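Local coordinates for Serine/threonine protein kinase (PDB 4ESQ) that probably phosphorylates serine and threonine residues of proteins with ATP as a membrane receptor kinase, of which this chain is the extracellular sensor domain, at residues 138-143 against 158-163; 88-93 against 163-168; 109-114 against 132-137. All blocks are in the same frame, centred on the assembly; numbering follows the deposited sequence.

Contact 1. Residues 138-143 against 158-163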
ATOM      1  N   PRO A 138      -5.298  14.807   5.527  1.00 20.47           N
ATOM      2  CA  PRO A 138      -5.045  14.062   6.764  1.00 19.60           C
ATOM      3  C   PRO A 138      -6.201  13.133   7.127  1.00 18.64           C
ATOM      4  O   PRO A 138      -7.375  13.472   6.924  1.00 17.28           O
ATOM      5  CB  PRO A 138      -4.886  15.170   7.809  1.00 24.56           C
ATOM      6  CG  PRO A 138      -4.357  16.324   7.035  1.00 23.25           C
ATOM      7  CD  PRO A 138      -4.986  16.239   5.670  1.00 21.83           C
ATOM      8  N   PRO A 139      -5.876  11.948   7.653  1.00 16.11           N
ATOM      9  CA  PRO A 139      -4.528  11.441   7.911  1.00 14.87           C
ATOM     10  C   PRO A 139      -4.041  10.555   6.771  1.00 17.13           C
ATOM     11  O   PRO A 139      -3.264   9.629   7.002  1.00 19.60           O
ATOM     12  CB  PRO A 139      -4.743  10.582   9.149  1.00 15.34           C
ATOM     13  CG  PRO A 139      -6.086  10.001   8.939  1.00 15.48           C
ATOM     14  CD  PRO A 139      -6.904  11.038   8.191  1.00 16.78           C
ATOM     15  N   THR A 140      -4.514  10.815   5.563  1.00 15.60           N
ATOM     16  CA  THR A 140      -4.203   9.949   4.426  1.00 16.95           C
ATOM     17  C   THR A 140      -3.139  10.587   3.554  1.00 17.00           C
ATOM     18  O   THR A 140      -3.145  11.803   3.336  1.00 17.77           O
ATOM     19  CB  THR A 140      -5.459   9.680   3.557  1.00 17.01           C
ATOM     20  OG1 THR A 140      -6.474   9.046   4.346  1.00 18.10           O
ATOM     21  CG2 THR A 140      -5.119   8.781   2.363  1.00 17.36           C
ATOM     22  N   ILE A 141      -2.220   9.771   3.057  1.00 11.64           N
ATOM     23  CA  ILE A 141      -1.280  10.231   2.047  1.00 11.43           C
ATOM     24  C   ILE A 141      -1.375   9.335   0.808  1.00 11.92           C
ATOM     25  O   ILE A 141      -1.590   8.129   0.918  1.00 12.54           O
ATOM     26  CB  ILE A 141       0.171  10.238   2.571  1.00 11.39           C
ATOM     27  CG1 ILE A 141       0.534   8.865   3.131  1.00 10.82           C
ATOM     28  CG2 ILE A 141       0.373  11.346   3.617  1.00 13.06           C
ATOM     29  CD1 ILE A 141       1.972   8.763   3.616  1.00 13.55           C
ATOM     30  N   THR A 142      -1.212   9.926  -0.372  1.00 14.01           N
ATOM     31  CA  THR A 142      -1.168   9.149  -1.605  1.00  9.50           C
ATOM     32  C   THR A 142      -0.076   9.692  -2.511  1.00  9.84           C
ATOM     33  O   THR A 142       0.302  10.861  -2.418  1.00 11.71           O
ATOM     34  CB  THR A 142      -2.499   9.187  -2.394  1.00 14.90           C
ATOM     35  OG1 THR A 142      -2.762  10.525  -2.834  1.00 14.92           O
ATOM     36  CG2 THR A 142      -3.664   8.685  -1.541  1.00 16.08           C
ATOM     37  N   VAL A 143       0.424   8.843  -3.391  1.00 12.06           N
ATOM     38  CA  VAL A 143       1.364   9.288  -4.412  1.00 12.63           C
ATOM     39  C   VAL A 143       1.295   8.319  -5.575  1.00 12.60           C
ATOM     40  O   VAL A 143       1.136   7.115  -5.373  1.00 14.21           O
ATOM     41  CB  VAL A 143       2.825   9.408  -3.870  1.00 11.11           C
ATOM     42  CG1 VAL A 143       3.382   8.037  -3.496  1.00 13.53           C
ATOM     43  CG2 VAL A 143       3.733  10.093  -4.904  1.00 13.30           C
ATOM     44  N   ALA A 158      -1.307   4.415  -1.335  1.00 10.04           N
ATOM     45  CA  ALA A 158      -2.116   5.151  -0.370  1.00 10.64           C
ATOM     46  C   ALA A 158      -1.867   4.583   1.011  1.00 10.19           C
ATOM     47  O   ALA A 158      -1.785   3.366   1.186  1.00 12.78           O
ATOM     48  CB  ALA A 158      -3.591   5.061  -0.712  1.00 12.18           C
ATOM     49  N   MET A 159      -1.740   5.467   1.989  1.00  9.86           N
ATOM     50  CA  MET A 159      -1.627   5.033   3.374  1.00  9.70           C
ATOM     51  C   MET A 159      -2.540   5.887   4.222  1.00 12.38           C
ATOM     52  O   MET A 159      -2.639   7.098   4.019  1.00 12.51           O
ATOM     53  CB  MET A 159      -0.187   5.155   3.882  1.00 10.84           C
ATOM     54  CG  MET A 159      -0.014   4.759   5.346  1.00 11.17           C
ATOM     55  SD  MET A 159       1.712   4.811   5.884  1.00 14.62           S
ATOM     56  CE  MET A 159       2.405   3.479   4.904  1.00 17.03           C
ATOM     57  N   SER A 160      -3.215   5.248   5.162  1.00  9.96           N
ATOM     58  CA  SER A 160      -4.039   5.978   6.114  1.00 11.67           C
ATOM     59  C   SER A 160      -3.979   5.271   7.458  1.00 11.56           C
ATOM     60  O   SER A 160      -3.316   4.235   7.610  1.00 10.73           O
ATOM     61  CB  SER A 160      -5.485   6.086   5.616  1.00 14.11           C
ATOM     62  OG  SER A 160      -6.182   7.151   6.272  1.00 14.38           O
ATOM     63  N   VAL A 161      -4.667   5.836   8.440  1.00 11.85           N
ATOM     64  CA  VAL A 161      -4.712   5.248   9.763  1.00 10.52           C
ATOM     65  C   VAL A 161      -6.084   5.510  10.346  1.00 11.77           C
ATOM     66  O   VAL A 161      -6.659   6.585  10.150  1.00 13.92           O
ATOM     67  CB  VAL A 161      -3.620   5.827  10.681  1.00 12.27           C
ATOM     68  CG1 VAL A 161      -3.559   7.346  10.543  1.00 15.58           C
ATOM     69  CG2 VAL A 161      -3.848   5.415  12.136  1.00 14.57           C
ATOM     70  N   ALA A 162      -6.615   4.506  11.029  1.00 13.30           N
ATOM     71  CA  ALA A 162      -7.839   4.654  11.804  1.00 12.59           C
ATOM     72  C   ALA A 162      -7.663   3.782  13.039  1.00 14.50           C
ATOM     73  O   ALA A 162      -7.175   2.657  12.938  1.00 11.71           O
ATOM     74  CB  ALA A 162      -9.035   4.211  11.005  1.00 13.64           C
ATOM     75  N   ASN A 163      -8.040   4.298  14.205  1.00 14.20           N
ATOM     76  CA  ASN A 163      -7.812   3.562  15.443  1.00 12.60           C
ATOM     77  C   ASN A 163      -6.329   3.188  15.518  1.00 14.97           C
ATOM     78  O   ASN A 163      -5.471   4.039  15.284  1.00 15.03           O
ATOM     79  CB  ASN A 163      -8.709   2.318  15.510  1.00 13.24           C
ATOM     80  CG  ASN A 163      -9.018   1.890  16.936  1.00 18.13           C
ATOM     81  OD1 ASN A 163      -8.287   2.230  17.870  1.00 15.13           O
ATOM     82  ND2 ASN A 163     -10.099   1.127  17.108  1.00 13.51           N
TER
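Ile141 and Met159 face each other as an antiparallel hydrogen-bonded pair, and round them the contact is close-knit. Ile141 N gives its hydrogen to Met159 O at 2.9 Å, and the return bond from Met159 N to Ile141 O is equally short; both run nearly straight into the carbonyl oxygen. The two side chains lie side by side and point the same way, Ile141 CG1 against Met159 CB at 3.9 Å. Met159 has CG anti to the backbone N (chi1 178°) and turns only at chi3 (-67°), which swings CE away from 138-143; Phe102 and Ser106 of helix 96-111 touch this side chain. On the other face Thr142 CG2 meets Ala158 CB at 3.7 Å, at a non-hydrogen-bonded pair, and Ala180 of helix 179-192 also touches Ala158. This is the hairpin of strands 141-147 and 154-162, within the large antiparallel sheet of the PknH sensor domain, whose family belongs to the Mog1p/PsbP clan. Toward the start of 138-143 the regular pairing gives out, and Pro139 and Thr140 are partly exposed. A hydroxyl pair takes over there: Thr140 OG1 and Ser160 OG are hydrogen-bonded at 2.7 Å, and either may be the donor. Beyond it Pro139, which follows a cis peptide bond, rests ring carbon CB on Val161 CG1 at 3.7 Å, while its CG reaches Val161 O.

Contact 2. Residues 88-93 against 163-168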
ATOM      1  N   GLN A  88      -3.141  -4.887  -0.919  1.00  9.40           N
ATOM      2  CA  GLN A  88      -3.800  -4.199   0.186  1.00 10.26           C
ATOM      3  C   GLN A  88      -3.387  -4.850   1.486  1.00 10.98           C
ATOM      4  O   GLN A  88      -3.359  -6.070   1.589  1.00 11.36           O
ATOM      5  CB  GLN A  88      -5.328  -4.241   0.044  1.00 11.23           C
ATOM      6  CG  GLN A  88      -5.879  -5.613  -0.314  1.00  9.35           C
ATOM      7  CD  GLN A  88      -7.384  -5.719  -0.085  1.00 12.72           C
ATOM      8  OE1 GLN A  88      -7.977  -4.930   0.648  1.00 11.35           O
ATOM      9  NE2 GLN A  88      -7.994  -6.720  -0.690  1.00 10.59           N
ATOM     10  N   ALA A  89      -3.055  -4.033   2.475  1.00  9.77           N
ATOM     11  CA  ALA A  89      -2.633  -4.558   3.765  1.00 10.11           C
ATOM     12  C   ALA A  89      -3.098  -3.664   4.898  1.00 12.76           C
ATOM     13  O   ALA A  89      -3.227  -2.447   4.736  1.00 10.27           O
ATOM     14  CB  ALA A  89      -1.123  -4.693   3.806  1.00  9.37           C
ATOM     15  N   VAL A  90      -3.340  -4.288   6.048  1.00 10.05           N
ATOM     16  CA  VAL A  90      -3.604  -3.567   7.284  1.00 10.07           C
ATOM     17  C   VAL A  90      -2.601  -4.002   8.339  1.00 12.41           C
ATOM     18  O   VAL A  90      -2.227  -5.177   8.430  1.00 10.72           O
ATOM     19  CB  VAL A  90      -5.032  -3.784   7.781  1.00 10.05           C
ATOM     20  CG1 VAL A  90      -5.997  -2.982   6.913  1.00 11.72           C
ATOM     21  CG2 VAL A  90      -5.386  -5.270   7.745  1.00  9.77           C
ATOM     22  N   VAL A  91      -2.162  -3.046   9.140  1.00 10.45           N
ATOM     23  CA  VAL A  91      -1.103  -3.306  10.097  1.00  9.70           C
ATOM     24  C   VAL A  91      -1.572  -2.840  11.469  1.00 11.52           C
ATOM     25  O   VAL A  91      -1.968  -1.681  11.628  1.00 13.24           O
ATOM     26  CB  VAL A  91       0.198  -2.578   9.708  1.00 10.20           C
ATOM     27  CG1 VAL A  91       1.297  -2.887  10.718  1.00 12.22           C
ATOM     28  CG2 VAL A  91       0.635  -2.968   8.280  1.00 12.97           C
ATOM     29  N   ALA A  92      -1.544  -3.743  12.444  1.00 11.05           N
ATOM     30  CA  ALA A  92      -1.981  -3.415  13.800  1.00 11.44           C
ATOM     31  C   ALA A  92      -0.816  -2.893  14.620  1.00 12.81           C
ATOM     32  O   ALA A  92       0.304  -3.379  14.497  1.00 14.25           O
ATOM     33  CB  ALA A  92      -2.584  -4.631  14.480  1.00 13.26           C
ATOM     34  N   PHE A  93      -1.106  -1.901  15.455  1.00 11.47           N
ATOM     35  CA  PHE A  93      -0.152  -1.358  16.410  1.00  9.88           C
ATOM     36  C   PHE A  93      -0.802  -1.427  17.784  1.00 13.74           C
ATOM     37  O   PHE A  93      -2.004  -1.594  17.887  1.00 13.56           O
ATOM     38  CB  PHE A  93       0.168   0.092  16.062  1.00 10.19           C
ATOM     39  CG  PHE A  93       1.028   0.243  14.841  1.00 10.07           C
ATOM     40  CD1 PHE A  93       0.478   0.177  13.570  1.00 12.89           C
ATOM     41  CD2 PHE A  93       2.390   0.455  14.974  1.00 11.95           C
ATOM     42  CE1 PHE A  93       1.278   0.320  12.444  1.00 11.43           C
ATOM     43  CE2 PHE A  93       3.198   0.594  13.857  1.00 11.95           C
ATOM     44  CZ  PHE A  93       2.636   0.525  12.584  1.00 12.80           C
ATOM     45  N   ASN A 163      -8.040   4.298  14.205  1.00 14.20           N
ATOM     46  CA  ASN A 163      -7.812   3.562  15.443  1.00 12.60           C
ATOM     47  C   ASN A 163      -6.329   3.188  15.518  1.00 14.97           C
ATOM     48  O   ASN A 163      -5.471   4.039  15.284  1.00 15.03           O
ATOM     49  CB  ASN A 163      -8.709   2.318  15.510  1.00 13.24           C
ATOM     50  CG  ASN A 163      -9.018   1.890  16.936  1.00 18.13           C
ATOM     51  OD1 ASN A 163      -8.287   2.230  17.870  1.00 15.13           O
ATOM     52  ND2 ASN A 163     -10.099   1.127  17.108  1.00 13.51           N
ATOM     53  N   ASN A 164      -6.032   1.929  15.841  1.00 13.22           N
ATOM     54  CA  ASN A 164      -4.651   1.464  15.956  1.00 15.22           C
ATOM     55  C   ASN A 164      -4.162   0.761  14.693  1.00 13.56           C
ATOM     56  O   ASN A 164      -3.192  -0.003  14.740  1.00 12.68           O
ATOM     57  CB  ASN A 164      -4.513   0.491  17.130  1.00 15.30           C
ATOM     58  CG  ASN A 164      -5.391  -0.730  16.965  1.00 15.94           C
ATOM     59  OD1 ASN A 164      -6.561  -0.618  16.598  1.00 15.63           O
ATOM     60  ND2 ASN A 164      -4.828  -1.905  17.213  1.00 13.60           N
ATOM     61  N   VAL A 165      -4.834   1.006  13.572  1.00 11.38           N
ATOM     62  CA  VAL A 165      -4.551   0.250  12.353  1.00 12.66           C
ATOM     63  C   VAL A 165      -4.064   1.157  11.235  1.00 11.51           C
ATOM     64  O   VAL A 165      -4.698   2.159  10.924  1.00 13.70           O
ATOM     65  CB  VAL A 165      -5.805  -0.504  11.854  1.00 11.56           C
ATOM     66  CG1 VAL A 165      -5.529  -1.229  10.523  1.00 13.01           C
ATOM     67  CG2 VAL A 165      -6.287  -1.479  12.904  1.00 12.61           C
ATOM     68  N   VAL A 166      -2.931   0.799  10.641  1.00 10.69           N
ATOM     69  CA  VAL A 166      -2.440   1.478   9.449  1.00 11.60           C
ATOM     70  C   VAL A 166      -2.902   0.736   8.195  1.00 10.81           C
ATOM     71  O   VAL A 166      -2.834  -0.489   8.124  1.00 11.28           O
ATOM     72  CB  VAL A 166      -0.907   1.581   9.450  1.00 12.10           C
ATOM     73  CG1 VAL A 166      -0.410   2.059   8.072  1.00 12.18           C
ATOM     74  CG2 VAL A 166      -0.443   2.519  10.564  1.00 12.57           C
ATOM     75  N   VAL A 167      -3.398   1.487   7.227  1.00 11.13           N
ATOM     76  CA  VAL A 167      -3.911   0.927   5.989  1.00  8.95           C
ATOM     77  C   VAL A 167      -2.865   1.243   4.927  1.00  9.08           C
ATOM     78  O   VAL A 167      -2.468   2.394   4.778  1.00 11.68           O
ATOM     79  CB  VAL A 167      -5.255   1.573   5.647  1.00  9.81           C
ATOM     80  CG1 VAL A 167      -5.810   1.032   4.334  1.00 11.53           C
ATOM     81  CG2 VAL A 167      -6.232   1.318   6.785  1.00 12.12           C
ATOM     82  N   ASP A 168      -2.400   0.222   4.210  1.00  9.21           N
ATOM     83  CA  ASP A 168      -1.247   0.380   3.328  1.00 12.13           C
ATOM     84  C   ASP A 168      -1.556  -0.277   1.995  1.00 11.75           C
ATOM     85  O   ASP A 168      -1.620  -1.503   1.916  1.00 12.03           O
ATOM     86  CB  ASP A 168      -0.030  -0.292   3.983  1.00 13.32           C
ATOM     87  CG  ASP A 168       1.297   0.196   3.432  1.00 15.08           C
ATOM     88  OD1 ASP A 168       1.297   1.023   2.504  1.00 15.78           O
ATOM     89  OD2 ASP A 168       2.350  -0.261   3.943  1.00 14.73           O
TER
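Phe93 and Val166 lie aslant to each other, with CE1 of the ring 3.4 Å from Val166 CG2. The ring has CG anti to its own carbonyl carbon (chi1 -73°), and its edge, in plane, is turned to Asn164 O. That oxygen also accepts the backbone hydrogen of Phe93 N at 2.9 Å. The amide of Asn164 answers: ND2 donates to Phe93 O over 2.9 Å, almost straight and with the acceptor in the amide plane, while its OD1 takes a hydrogen bond from Val5 N. The chain just past strand 84-92 is thus held by both main chain and side chain. On the face of Val90 and Val165, the CB of Val90 meets CG1 of Val165 at 3.8 Å, the two side chains crossing at a slant. Between the strands run paired backbone bonds, Val91 with Val166 and Ala89 with Asp168. The carboxylate of Asp168 turns to other partners, a salt bridge to Arg157 and hydrogen bonds from Tyr62 and Ser57. Strands 84-92 and 165-173 are antiparallel neighbours in the sheet, with 69-76 and 154-162 flanking them; helix 96-111 covers Phe93 and Val166, and Ile187 of helix 179-192 touches Val90 and Val167.

Contact 3. Residues 109-114 against 132-137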
ATOM      1  N   LYS A 109       8.977  10.671   4.654  1.00 12.76           N
ATOM      2  CA  LYS A 109       9.789   9.975   3.676  1.00 14.87           C
ATOM      3  C   LYS A 109       9.230  10.172   2.272  1.00 15.82           C
ATOM      4  O   LYS A 109       9.989  10.428   1.337  1.00 15.95           O
ATOM      5  CB  LYS A 109       9.914   8.488   4.013  1.00 14.71           C
ATOM      6  CG  LYS A 109      10.699   8.237   5.314  1.00 14.47           C
ATOM      7  CD  LYS A 109      10.824   6.752   5.619  1.00 15.43           C
ATOM      8  CE  LYS A 109      11.805   6.511   6.762  1.00 17.09           C
ATOM      9  NZ  LYS A 109      11.954   5.057   7.077  1.00 17.72           N
ATOM     10  N   TRP A 110       7.910  10.068   2.114  1.00 12.52           N
ATOM     11  CA  TRP A 110       7.350  10.159   0.767  1.00 11.47           C
ATOM     12  C   TRP A 110       7.576  11.540   0.164  1.00 15.63           C
ATOM     13  O   TRP A 110       7.749  11.677  -1.051  1.00 15.63           O
ATOM     14  CB  TRP A 110       5.859   9.825   0.742  1.00 11.19           C
ATOM     15  CG  TRP A 110       5.495   8.413   1.086  1.00 13.54           C
ATOM     16  CD1 TRP A 110       6.285   7.469   1.699  1.00 11.70           C
ATOM     17  CD2 TRP A 110       4.223   7.786   0.858  1.00 12.63           C
ATOM     18  NE1 TRP A 110       5.575   6.294   1.857  1.00 13.79           N
ATOM     19  CE2 TRP A 110       4.312   6.461   1.346  1.00 13.60           C
ATOM     20  CE3 TRP A 110       3.028   8.206   0.263  1.00 11.95           C
ATOM     21  CZ2 TRP A 110       3.243   5.563   1.272  1.00 13.39           C
ATOM     22  CZ3 TRP A 110       1.968   7.312   0.192  1.00 15.08           C
ATOM     23  CH2 TRP A 110       2.080   6.010   0.701  1.00 13.07           C
ATOM     24  N   LYS A 111       7.560  12.566   1.009  1.00 14.29           N
ATOM     25  CA  LYS A 111       7.712  13.940   0.529  1.00 12.84           C
ATOM     26  C   LYS A 111       9.101  14.200  -0.050  1.00 19.35           C
ATOM     27  O   LYS A 111       9.270  15.080  -0.893  1.00 18.01           O
ATOM     28  CB  LYS A 111       7.371  14.942   1.629  1.00 16.41           C
ATOM     29  CG  LYS A 111       5.873  14.984   1.908  1.00 25.77           C
ATOM     30  CD  LYS A 111       5.511  15.935   3.034  1.00 27.65           C
ATOM     31  CE  LYS A 111       4.031  15.797   3.383  1.00 35.15           C
ATOM     32  NZ  LYS A 111       3.689  16.485   4.665  1.00 46.17           N
ATOM     33  N   ASN A 112      10.081  13.422   0.404  1.00 17.51           N
ATOM     34  CA  ASN A 112      11.437  13.507  -0.118  1.00 15.67           C
ATOM     35  C   ASN A 112      11.620  12.684  -1.391  1.00 18.50           C
ATOM     36  O   ASN A 112      12.665  12.763  -2.049  1.00 18.75           O
ATOM     37  CB  ASN A 112      12.452  13.072   0.943  1.00 18.35           C
ATOM     38  CG  ASN A 112      12.597  14.089   2.060  1.00 21.39           C
ATOM     39  OD1 ASN A 112      12.534  15.300   1.828  1.00 24.22           O
ATOM     40  ND2 ASN A 112      12.797  13.602   3.278  1.00 27.12           N
ATOM     41  N   CYS A 113      10.608  11.888  -1.729  1.00 13.15           N
ATOM     42  CA  CYS A 113      10.615  11.123  -2.970  1.00 15.81           C
ATOM     43  C   CYS A 113       9.833  11.829  -4.073  1.00 17.70           C
ATOM     44  O   CYS A 113      10.050  11.565  -5.258  1.00 15.78           O
ATOM     45  CB  CYS A 113      10.029   9.728  -2.731  1.00 19.21           C
ATOM     46  SG  CYS A 113      10.908   8.813  -1.452  1.00 18.76           S
ATOM     47  N   ALA A 114       8.929  12.724  -3.675  1.00 15.13           N
ATOM     48  CA  ALA A 114       8.033  13.406  -4.611  1.00 16.55           C
ATOM     49  C   ALA A 114       8.779  14.109  -5.736  1.00 15.51           C
ATOM     50  O   ALA A 114       9.781  14.777  -5.499  1.00 14.56           O
ATOM     51  CB  ALA A 114       7.164  14.409  -3.867  1.00 13.62           C
ATOM     52  N   ALA A 132       5.037  11.285  -8.642  1.00 15.12           N
ATOM     53  CA  ALA A 132       4.346  12.567  -8.730  1.00 16.45           C
ATOM     54  C   ALA A 132       4.459  13.266  -7.379  1.00 15.03           C
ATOM     55  O   ALA A 132       5.306  12.910  -6.555  1.00 13.67           O
ATOM     56  CB  ALA A 132       2.892  12.351  -9.115  1.00 16.70           C
ATOM     57  N   ASP A 133       3.612  14.257  -7.130  1.00 16.17           N
ATOM     58  CA  ASP A 133       3.611  14.890  -5.817  1.00 17.47           C
ATOM     59  C   ASP A 133       2.752  14.098  -4.827  1.00 14.91           C
ATOM     60  O   ASP A 133       1.839  13.371  -5.213  1.00 15.92           O
ATOM     61  CB  ASP A 133       3.153  16.351  -5.896  1.00 17.66           C
ATOM     62  CG  ASP A 133       4.269  17.292  -6.336  1.00 32.79           C
ATOM     63  OD1 ASP A 133       5.432  16.843  -6.459  1.00 29.97           O
ATOM     64  OD2 ASP A 133       3.987  18.490  -6.548  1.00 41.44           O
ATOM     65  N   VAL A 134       3.078  14.215  -3.548  1.00 11.83           N
ATOM     66  CA  VAL A 134       2.293  13.567  -2.515  1.00 14.96           C
ATOM     67  C   VAL A 134       0.980  14.316  -2.340  1.00 16.10           C
ATOM     68  O   VAL A 134       0.957  15.544  -2.217  1.00 16.70           O
ATOM     69  CB  VAL A 134       3.046  13.520  -1.165  1.00 16.39           C
ATOM     70  CG1 VAL A 134       2.135  12.984  -0.076  1.00 16.52           C
ATOM     71  CG2 VAL A 134       4.296  12.664  -1.281  1.00 15.73           C
ATOM     72  N   LYS A 135      -0.116  13.570  -2.360  1.00 13.54           N
ATOM     73  CA  LYS A 135      -1.442  14.159  -2.223  1.00 13.79           C
ATOM     74  C   LYS A 135      -2.184  13.554  -1.048  1.00 19.70           C
ATOM     75  O   LYS A 135      -1.585  12.891  -0.197  1.00 14.78           O
ATOM     76  CB  LYS A 135      -2.247  13.989  -3.514  1.00 15.18           C
ATOM     77  CG  LYS A 135      -1.671  14.777  -4.678  1.00 17.78           C
ATOM     78  CD  LYS A 135      -2.538  14.655  -5.922  1.00 22.48           C
ATOM     79  CE  LYS A 135      -2.060  15.612  -7.000  1.00 29.77           C
ATOM     80  NZ  LYS A 135      -2.894  15.507  -8.231  1.00 33.41           N
ATOM     81  N   GLY A 136      -3.491  13.790  -1.008  1.00 22.16           N
ATOM     82  CA  GLY A 136      -4.314  13.308   0.084  1.00 21.31           C
ATOM     83  C   GLY A 136      -4.534  14.383   1.133  1.00 21.27           C
ATOM     84  O   GLY A 136      -3.865  15.415   1.133  1.00 26.97           O
ATOM     85  N   SER A 137      -5.475  14.123   2.033  1.00 22.82           N
ATOM     86  CA  SER A 137      -5.780  15.023   3.141  1.00 20.43           C
ATOM     87  C   SER A 137      -5.743  14.196   4.425  1.00 17.63           C
ATOM     88  O   SER A 137      -6.096  13.019   4.413  1.00 19.15           O
ATOM     89  CB  SER A 137      -7.155  15.662   2.936  1.00 28.47           C
ATOM     90  OG  SER A 137      -7.499  16.537   3.995  1.00 27.50           O
TER
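The end of helix 96-111, where the chain turns toward the Cys113–Cys50 disulfide, meets the loop that joins strand 125-131 to strand 141-147. Val134 of that loop has the largest share of the contact, and it makes it with one branch. Its CG2, anti to its own carbonyl carbon and beside its backbone N, reaches the last part of the helix: it lies 3.6 Å from Trp110 O, 3.8 Å from Trp110 CB, and a little farther from the CG of Lys111. A third neighbour is Ala114, whose CB stands 4.2 Å from Val134 CG2. The methyl thus sits among a tryptophan root, a lysine stem and an alanine. Trp110 O itself is already engaged within 109-114, accepting a hydrogen bond from Cys113 N at 2.9 Å and a weak one from Ala114 N, and the valine methyl packs beside it. The indole of Trp110 extends to the sheet, where it touches Ile141, Val143, Arg157 and Met159, so the residue whose root meets the loop also packs against the strands beyond. A second, smaller meeting follows at Ala114. Its CA approaches Ala132 O at 3.4 Å as a CA-H...O contact, with an angle of 129° at the hydrogen, and its CB lies 3.6 Å from the same oxygen, with Asp133 OD1 at 4.0 Å. Just beside it the backbone of Ala132 is hydrogen-bonded with Gly115, which ties the loop to the residue that follows Ala114. Between the two segments themselves, conventional hydrogen bonds are absent; the join rests on van der Waals contact, chiefly of Val134 CG2, and one CA-H...O approach, so the fit of shapes rather than directional bonding sets how these two segments lie together at the surface.

How the contacts relate
Contacts 1 and 2 are buried and belong to one sheet: strand 154-162 of contact 1 lies next to strand 165-173 of contact 2, Ser160 O probably bonding to Val167 N, and Asn163 in the turn between them is common to both. Contact 3 lies at the surface and joins a helix end to a loop; it reaches contact 1 through Trp110, whose CE3 packs on Ile141 CD1, and through a probable bond from Lys135 N to Thr142 O, but does not touch contact 2. The chemistry follows position. Paired backbone bonds govern the two sheet contacts, supplemented in contact 1 by a hydroxyl pair and in contact 2 by an asparagine amide, whereas contact 3 depends on apolar packing.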